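Local coordinates for protein (endonuclease) (Salmonella typhimurium, PDB 1BYR), which is an endonuclease of the PLD-like superfamily, built as a mixed beta-sheet packed between helices and found here as a two-chain assembly, at residues A[45-50]-A[74-79]; A[96-99]-A[105-108]. One frame throughout, in Å; residues are numbered along the deposited sequence.

Interaction 1 (A[45-50]-A[74-79]); sequences ALVAAK and MNYIAN
Val47 presses its isopropyl group against the outer part of the Tyr76 ring, and the two side chains cross at about a right angle. Both methyls take part: CG1 of Val47 comes to 3.3 Å from CE2 of Tyr76, while CG2 of Val47 sits 3.1 Å from the phenol OH of Tyr76, a tight fit. Tyr76 reaches this far because its CG is anti to the backbone N (chi1 179°), which swings the ring toward the other helix, where it also touches Met43 and Lys44. Deeper in, CD1 at the end of Ile77 meets CG1 of Val47 at 3.9 Å, and the same CD1 lies 4.3 Å from CB of Leu46. A beta-branched valine and a slender isoleucine arm suit the buried interface between two helices, whereas the tyrosine, at the partly exposed edge of the contact, covers both valine methyls with the outer part of its ring and its hydroxyl oxygen. The helix axes are 10.1 Å apart and only 4° from parallel, with Val47 level with Ile77. Beneath them, Leu46 and Ile77 both rest on Ile58 of strand 55-61, and Leu46 also touches Ile23 of helix 14-25. Two neighbouring helices running the same way over parallel strands, each linking one strand to the next, are characteristic of consecutive beta-alpha-beta crossovers in an alpha/beta fold.

Interaction 2 (A[96-99]-A[105-108]); sequences KVII and VETG
Ile98 and Glu106 form a hydrogen-bonded antiparallel pair, each residue giving its N-H to the other's carbonyl. The bond from Glu106 N to Ile98 O is short, 2.7 Å, and nearly straight at 171°; that from Ile98 N to Glu106 O is 3.1 Å, its donor tilted 31° from the carbonyl plane. Weaker CA-H...O contacts flank them, the straightest joining Thr107 CA to Lys96 O at 3.5 Å. This is the beta hairpin of strands 97-100 and 104-108, and Lys96 at its open end belongs, with His94, to the HKD sequence signature of the PLD superfamily. Side-chain packing divides between the two faces. Branched Val97, Ile99 and Val105 all lie on Phe137 of helix 131-146, with CG1 of Val97 4.3 Å from CG1 of Val105. On the other face the Glu106 chain, bent at chi2 (-83°), brings its carboxylate OE1 to 3.7 Å from the methylene CG1 of Ile98, and Val19 and Phe112 cover both side chains. Polar links gather at the open end. A water accepts from Lys96 N at 3.0 Å and is hydrogen-bonded to Thr107 OG1, which also bonds Asn123 of the second subunit. Lys96 NZ turns instead to His94 O, while Lys96 CD lies 3.8 Å from the O of Gly108, whose backbone angles leave no room for a CB beside the carbonyl O of Thr107, which accounts for a glycine here.

How the interactions relate
From the N terminus, helix 14-25 comes first and matters to both contacts, since its Ile23 touches Leu46 of interaction 1 and Ile98 of interaction 2. Interaction 1 then closes a loop of 23 residues that includes strand 55-61, tying helix 40-51 to helix 68-79. Only after it is complete does interaction 2 open; it closes a connection of five residues, two of them still strand, between sheet neighbours, so the two contacts neither nest nor cross. Strand 29-34, antiparallel to 97-100 and parallel to 55-61, joins the hairpin to the part of the sheet that the two helices connect. The centres of interactions 1 and 2 are about 18 Å apart, and their nearest atoms about 5 Å, without touching.

Interaction 1 (A[45-50]-A[74-79])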
loop_
_atom_site.group_PDB
_atom_site.type_symbol
_atom_site.label_atom_id
_atom_site.label_comp_id
_atom_site.label_asym_id
_atom_site.label_seq_id
_atom_site.Cartn_x
_atom_site.Cartn_y
_atom_site.Cartn_z
ATOM N N ALA A 45 4.684 19.678 4.509
ATOM C CA ALA A 45 5.224 19.519 3.164
ATOM C C ALA A 45 4.186 19.834 2.079
ATOM O O ALA A 45 4.510 20.456 1.067
ATOM C CB ALA A 45 5.774 18.087 2.975
ATOM N N LEU A 46 2.940 19.413 2.286
ATOM C CA LEU A 46 1.885 19.675 1.317
ATOM C C LEU A 46 1.624 21.179 1.202
ATOM O O LEU A 46 1.516 21.719 0.098
ATOM C CB LEU A 46 0.595 18.935 1.706
ATOM C CG LEU A 46 0.652 17.408 1.557
ATOM C CD1 LEU A 46 -0.446 16.755 2.414
ATOM C CD2 LEU A 46 0.507 17.035 0.089
ATOM N N VAL A 47 1.545 21.865 2.339
ATOM C CA VAL A 47 1.317 23.307 2.310
ATOM C C VAL A 47 2.529 24.047 1.739
ATOM O O VAL A 47 2.379 25.103 1.120
ATOM C CB VAL A 47 0.967 23.850 3.717
ATOM C CG1 VAL A 47 -0.049 22.935 4.398
ATOM C CG2 VAL A 47 2.213 23.970 4.547
ATOM N N ALA A 48 3.728 23.506 1.921
ATOM C CA ALA A 48 4.904 24.158 1.340
ATOM C C ALA A 48 4.799 24.022 -0.174
ATOM O O ALA A 48 5.241 24.897 -0.920
ATOM C CB ALA A 48 6.193 23.517 1.830
ATOM N N ALA A 49 4.206 22.924 -0.635
ATOM C CA ALA A 49 4.027 22.713 -2.069
ATOM C C ALA A 49 3.055 23.764 -2.606
ATOM O O ALA A 49 3.309 24.402 -3.628
ATOM C CB ALA A 49 3.479 21.312 -2.337
ATOM N N LYS A 50 1.935 23.937 -1.920
ATOM C CA LYS A 50 0.944 24.939 -2.322
ATOM C C LYS A 50 1.600 26.327 -2.431
ATOM O O LYS A 50 1.429 27.033 -3.422
ATOM C CB LYS A 50 -0.193 24.979 -1.294
ATOM C CG LYS A 50 -1.252 26.038 -1.562
ATOM C CD LYS A 50 -2.280 25.540 -2.561
ATOM C CE LYS A 50 -3.308 26.618 -2.863
ATOM N NZ LYS A 50 -2.771 27.967 -2.526
ATOM N N MET A 74 -6.615 18.379 8.928
ATOM C CA MET A 74 -7.631 18.816 7.982
ATOM C C MET A 74 -7.808 20.326 8.085
ATOM O O MET A 74 -7.897 21.002 7.062
ATOM C CB MET A 74 -8.965 18.093 8.248
ATOM C CG MET A 74 -8.919 16.556 7.990
ATOM S SD MET A 74 -10.166 15.586 8.910
ATOM C CE MET A 74 -11.631 15.910 7.960
ATOM N N ASN A 75 -7.834 20.864 9.308
ATOM C CA ASN A 75 -7.988 22.313 9.501
ATOM C C ASN A 75 -6.752 23.041 8.963
ATOM O O ASN A 75 -6.853 24.046 8.252
ATOM C CB ASN A 75 -8.178 22.661 10.987
ATOM C CG ASN A 75 -9.597 22.412 11.476
ATOM O OD1 ASN A 75 -9.856 22.371 12.684
ATOM N ND2 ASN A 75 -10.516 22.250 10.549
ATOM N N TYR A 76 -5.579 22.527 9.310
ATOM C CA TYR A 76 -4.326 23.100 8.837
ATOM C C TYR A 76 -4.309 23.142 7.303
ATOM O O TYR A 76 -3.974 24.160 6.703
ATOM C CB TYR A 76 -3.157 22.257 9.353
ATOM C CG TYR A 76 -1.810 22.736 8.900
ATOM C CD1 TYR A 76 -1.339 23.991 9.261
ATOM C CD2 TYR A 76 -1.003 21.938 8.105
ATOM C CE1 TYR A 76 -0.098 24.435 8.838
ATOM C CE2 TYR A 76 0.227 22.370 7.683
ATOM C CZ TYR A 76 0.679 23.617 8.048
ATOM O OH TYR A 76 1.911 24.045 7.612
ATOM N N ILE A 77 -4.701 22.042 6.671
ATOM C CA ILE A 77 -4.721 21.958 5.217
ATOM C C ILE A 77 -5.742 22.907 4.560
ATOM O O ILE A 77 -5.402 23.627 3.609
ATOM C CB ILE A 77 -4.986 20.491 4.760
ATOM C CG1 ILE A 77 -3.821 19.606 5.191
ATOM C CG2 ILE A 77 -5.180 20.420 3.261
ATOM C CD1 ILE A 77 -2.529 19.876 4.455
ATOM N N ALA A 78 -6.981 22.923 5.049
ATOM C CA ALA A 78 -7.987 23.807 4.473
ATOM C C ALA A 78 -7.608 25.294 4.630
ATOM O O ALA A 78 -7.797 26.086 3.709
ATOM C CB ALA A 78 -9.345 23.547 5.109
ATOM N N ASN A 79 -7.067 25.660 5.793
ATOM C CA ASN A 79 -6.652 27.038 6.071
ATOM C C ASN A 79 -5.627 27.548 5.064
ATOM O O ASN A 79 -5.477 28.756 4.885
ATOM C CB ASN A 79 -6.067 27.150 7.479
ATOM C CG ASN A 79 -7.121 27.032 8.553
ATOM O OD1 ASN A 79 -8.269 27.436 8.366
ATOM N ND2 ASN A 79 -6.745 26.477 9.688
#

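Interaction 2 (A[96-99]-A[105-108])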
loop_
_atom_site.group_PDB
_atom_site.type_symbol
_atom_site.label_atom_id
_atom_site.label_comp_id
_atom_site.label_asym_id
_atom_site.label_seq_id
_atom_site.Cartn_x
_atom_site.Cartn_y
_atom_site.Cartn_z
ATOM N N LYS A 96 -3.474 4.992 -0.085
ATOM C CA LYS A 96 -2.456 5.880 0.482
ATOM C C LYS A 96 -1.648 6.186 -0.781
ATOM O O LYS A 96 -0.637 5.546 -1.078
ATOM C CB LYS A 96 -1.587 5.150 1.526
ATOM C CG LYS A 96 -2.386 4.412 2.592
ATOM C CD LYS A 96 -2.588 2.928 2.196
ATOM C CE LYS A 96 -2.865 2.027 3.400
ATOM N NZ LYS A 96 -4.062 2.481 4.159
ATOM N N VAL A 97 -2.129 7.166 -1.527
ATOM C CA VAL A 97 -1.535 7.513 -2.809
ATOM C C VAL A 97 -1.269 9.003 -3.021
ATOM O O VAL A 97 -2.069 9.853 -2.629
ATOM C CB VAL A 97 -2.478 7.049 -3.952
ATOM C CG1 VAL A 97 -2.024 7.641 -5.300
ATOM C CG2 VAL A 97 -2.542 5.523 -4.001
ATOM N N ILE A 98 -0.134 9.302 -3.645
ATOM C CA ILE A 98 0.224 10.669 -3.996
ATOM C C ILE A 98 0.639 10.661 -5.468
ATOM O O ILE A 98 1.612 10.013 -5.844
ATOM C CB ILE A 98 1.404 11.229 -3.146
ATOM C CG1 ILE A 98 1.027 11.265 -1.664
ATOM C CG2 ILE A 98 1.721 12.661 -3.583
ATOM C CD1 ILE A 98 2.079 11.906 -0.754
ATOM N N ILE A 99 -0.148 11.343 -6.301
ATOM C CA ILE A 99 0.136 11.448 -7.726
ATOM C C ILE A 99 0.763 12.831 -7.938
ATOM O O ILE A 99 0.127 13.854 -7.695
ATOM C CB ILE A 99 -1.153 11.342 -8.570
ATOM C CG1 ILE A 99 -1.909 10.054 -8.230
ATOM C CG2 ILE A 99 -0.807 11.358 -10.047
ATOM C CD1 ILE A 99 -3.388 10.119 -8.555
ATOM N N VAL A 105 3.827 8.500 -9.328
ATOM C CA VAL A 105 2.899 7.927 -8.355
ATOM C C VAL A 105 3.586 7.323 -7.138
ATOM O O VAL A 105 4.457 6.460 -7.268
ATOM C CB VAL A 105 2.022 6.778 -9.006
ATOM C CG1 VAL A 105 1.069 6.159 -7.944
ATOM C CG2 VAL A 105 1.227 7.315 -10.197
ATOM N N GLU A 106 3.203 7.790 -5.956
ATOM C CA GLU A 106 3.731 7.231 -4.724
ATOM C C GLU A 106 2.596 6.341 -4.236
ATOM O O GLU A 106 1.429 6.728 -4.338
ATOM C CB GLU A 106 3.971 8.333 -3.671
ATOM C CG GLU A 106 4.502 7.832 -2.319
ATOM C CD GLU A 106 3.408 7.323 -1.392
ATOM O OE1 GLU A 106 2.274 7.836 -1.462
ATOM O OE2 GLU A 106 3.686 6.404 -0.590
ATOM N N THR A 107 2.917 5.146 -3.738
ATOM C CA THR A 107 1.888 4.257 -3.205
ATOM C C THR A 107 2.558 3.209 -2.339
ATOM O O THR A 107 3.781 3.216 -2.198
ATOM C CB THR A 107 1.045 3.577 -4.307
ATOM O OG1 THR A 107 -0.078 2.934 -3.691
ATOM C CG2 THR A 107 1.870 2.529 -5.070
ATOM N N GLY A 108 1.769 2.324 -1.732
ATOM C CA GLY A 108 2.331 1.304 -0.860
ATOM C C GLY A 108 1.446 1.081 0.354
ATOM O O GLY A 108 0.252 1.345 0.305
HETATM O O HOH W 1 -1.849 2.836 -1.314
#